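Local coordinates for BF1531-like N-terminal domain-containing protein (Bacteroides fragilis, PDB 3SLR), which is uncharacterized but binds magnesium through an N-terminal part that contains a phosphatase-like domain, and may hydrolyse ester bonds, at residues F328-L334 / V348-P354. Sequence-based numbering, arbitrary orientation.
Sequences FDSMVFL and VPGVTVP
Val332, on the edge strand 331-334 of the parallel sheet in the phosphatase domain, probably HAD-type, forms a single parallel beta bridge with Thr352, where the run from Val351 on, after helix 338-347 and a turn, lies along the strand. Two backbone bonds hold the bridge: Thr352 N reaches Met331 O at 3.0 Å, and Phe333 N meets Thr352 O at 2.8 Å. Packing is closest on the face built by Phe328, Phe333, Val348, Val351 and Val353. Val348 CG1 lies over one face of the Phe328 ring, 3.4 Å from CD1. Val351 straddles the two phenylalanines: CG1, anti to the backbone N (chi1 -179°), reaches Phe333 CB, while CG2 turns to Phe328 CD1. Helices 313-324 and 338-347 flank this face. The strand leads to the metal site, the Phe333 side chain lying near that of the magnesium ligand Asp228. The turn end, by contrast, is exposed: Pro349 and Gly350 top a type II turn, and Asp329 OD2 makes a salt bridge with Lys220. Lys222 NZ is hydrogen-bonded to Thr352 OG1 and Met331 O. Beyond the bridge, the Leu334 side chain crosses Pro354 at about a right angle, and one water donates to both Phe333 O, at 2.8 Å, and Pro354 O, at 2.7 Å.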
loop_
_atom_site.group_PDB
_atom_site.type_symbol
_atom_site.label_atom_id
_atom_site.label_comp_id
_atom_site.label_asym_id
_atom_site.label_seq_id
_atom_site.Cartn_x
_atom_site.Cartn_y
_atom_site.Cartn_z
ATOM N N PHE A 328 2.125 8.893 -18.449
ATOM C CA PHE A 328 2.423 9.834 -17.381
ATOM C C PHE A 328 1.804 9.347 -16.082
ATOM O O PHE A 328 2.386 9.507 -15.013
ATOM C CB PHE A 328 1.936 11.252 -17.718
ATOM C CG PHE A 328 2.748 11.938 -18.787
ATOM C CD1 PHE A 328 4.046 12.362 -18.535
ATOM C CD2 PHE A 328 2.216 12.152 -20.046
ATOM C CE1 PHE A 328 4.801 12.986 -19.524
ATOM C CE2 PHE A 328 2.961 12.769 -21.037
ATOM C CZ PHE A 328 4.249 13.193 -20.782
ATOM N N ASP A 329 0.622 8.738 -16.183
ATOM C CA ASP A 329 -0.074 8.232 -15.010
ATOM C C ASP A 329 0.547 6.952 -14.438
ATOM O O ASP A 329 0.036 6.400 -13.463
ATOM C CB ASP A 329 -1.577 8.074 -15.278
ATOM C CG ASP A 329 -1.882 7.164 -16.461
ATOM O OD1 ASP A 329 -1.063 7.060 -17.396
ATOM O OD2 ASP A 329 -2.975 6.560 -16.466
ATOM N N SER A 330 1.657 6.500 -15.020
ATOM C CA SER A 330 2.399 5.381 -14.452
ATOM C C SER A 330 3.681 5.873 -13.788
ATOM O O SER A 330 4.537 5.068 -13.411
ATOM C CB SER A 330 2.724 4.329 -15.514
ATOM O OG SER A 330 3.835 4.717 -16.310
HETATM N N MSE A 331 3.806 7.194 -13.648
HETATM C CA MSE A 331 5.048 7.805 -13.141
HETATM C C MSE A 331 4.905 8.448 -11.775
HETATM O O MSE A 331 3.862 9.023 -11.450
HETATM C CB MSE A 331 5.553 8.866 -14.119
HETATM C CG MSE A 331 6.026 8.302 -15.422
HETATM SE SE MSE A 331 6.417 9.701 -16.740
HETATM C CE MSE A 331 7.582 8.582 -17.816
ATOM N N VAL A 332 5.979 8.348 -10.990
ATOM C CA VAL A 332 6.088 9.007 -9.696
ATOM C C VAL A 332 7.314 9.921 -9.743
ATOM O O VAL A 332 8.371 9.508 -10.179
ATOM C CB VAL A 332 6.295 7.984 -8.569
ATOM C CG1 VAL A 332 6.460 8.685 -7.233
ATOM C CG2 VAL A 332 5.133 7.013 -8.506
ATOM N N PHE A 333 7.159 11.165 -9.308
ATOM C CA PHE A 333 8.259 12.125 -9.304
ATOM C C PHE A 333 8.552 12.613 -7.889
ATOM O O PHE A 333 7.659 13.135 -7.217
ATOM C CB PHE A 333 7.900 13.306 -10.221
ATOM C CG PHE A 333 8.866 14.471 -10.148
ATOM C CD1 PHE A 333 10.208 14.304 -10.452
ATOM C CD2 PHE A 333 8.406 15.743 -9.821
ATOM C CE1 PHE A 333 11.086 15.382 -10.408
ATOM C CE2 PHE A 333 9.278 16.822 -9.776
ATOM C CZ PHE A 333 10.612 16.643 -10.066
ATOM N N LEU A 334 9.799 12.431 -7.452
ATOM C CA LEU A 334 10.252 12.856 -6.123
ATOM C C LEU A 334 11.250 14.009 -6.195
ATOM O O LEU A 334 12.311 13.887 -6.810
ATOM C CB LEU A 334 10.887 11.684 -5.377
ATOM C CG LEU A 334 9.966 10.487 -5.109
ATOM C CD1 LEU A 334 10.759 9.381 -4.405
ATOM C CD2 LEU A 334 8.778 10.902 -4.273
ATOM N N VAL A 348 2.157 18.719 -15.811
ATOM C CA VAL A 348 2.121 17.361 -16.337
ATOM C C VAL A 348 1.086 16.534 -15.572
ATOM O O VAL A 348 1.440 15.689 -14.750
ATOM C CB VAL A 348 3.494 16.671 -16.253
ATOM C CG1 VAL A 348 3.548 15.491 -17.211
ATOM C CG2 VAL A 348 4.625 17.658 -16.542
ATOM N N PRO A 349 -0.209 16.786 -15.819
ATOM C CA PRO A 349 -1.235 16.024 -15.097
ATOM C C PRO A 349 -1.035 14.525 -15.269
ATOM O O PRO A 349 -0.640 14.083 -16.342
ATOM C CB PRO A 349 -2.537 16.444 -15.783
ATOM C CG PRO A 349 -2.259 17.792 -16.333
ATOM C CD PRO A 349 -0.791 17.811 -16.704
ATOM N N GLY A 350 -1.291 13.752 -14.218
ATOM C CA GLY A 350 -1.141 12.310 -14.317
ATOM C C GLY A 350 0.052 11.814 -13.530
ATOM O O GLY A 350 0.000 10.750 -12.909
ATOM N N VAL A 351 1.141 12.574 -13.569
ATOM C CA VAL A 351 2.307 12.229 -12.768
ATOM C C VAL A 351 1.983 12.407 -11.289
ATOM O O VAL A 351 1.438 13.439 -10.877
ATOM C CB VAL A 351 3.541 13.067 -13.166
ATOM C CG1 VAL A 351 4.745 12.667 -12.339
ATOM C CG2 VAL A 351 3.845 12.887 -14.642
ATOM N N THR A 352 2.300 11.386 -10.495
ATOM C CA THR A 352 2.113 11.442 -9.052
ATOM C C THR A 352 3.321 12.136 -8.428
ATOM O O THR A 352 4.455 11.750 -8.669
ATOM C CB THR A 352 1.912 10.032 -8.472
ATOM O OG1 THR A 352 0.717 9.476 -9.039
ATOM C CG2 THR A 352 1.794 10.069 -6.938
ATOM N N VAL A 353 3.059 13.189 -7.661
ATOM C CA VAL A 353 4.122 13.992 -7.072
ATOM C C VAL A 353 3.951 14.061 -5.551
ATOM O O VAL A 353 3.286 14.959 -5.032
ATOM C CB VAL A 353 4.127 15.421 -7.648
ATOM C CG1 VAL A 353 5.359 16.173 -7.165
ATOM C CG2 VAL A 353 4.087 15.387 -9.188
ATOM N N PRO A 354 4.542 13.099 -4.835
ATOM C CA PRO A 354 4.368 13.052 -3.379
ATOM C C PRO A 354 4.850 14.318 -2.684
ATOM O O PRO A 354 5.875 14.888 -3.063
ATOM C CB PRO A 354 5.216 11.852 -2.971
ATOM C CG PRO A 354 5.104 10.939 -4.142
ATOM C CD PRO A 354 5.175 11.875 -5.347
HETATM O O HOH W 1 7.869 14.735 -4.871
#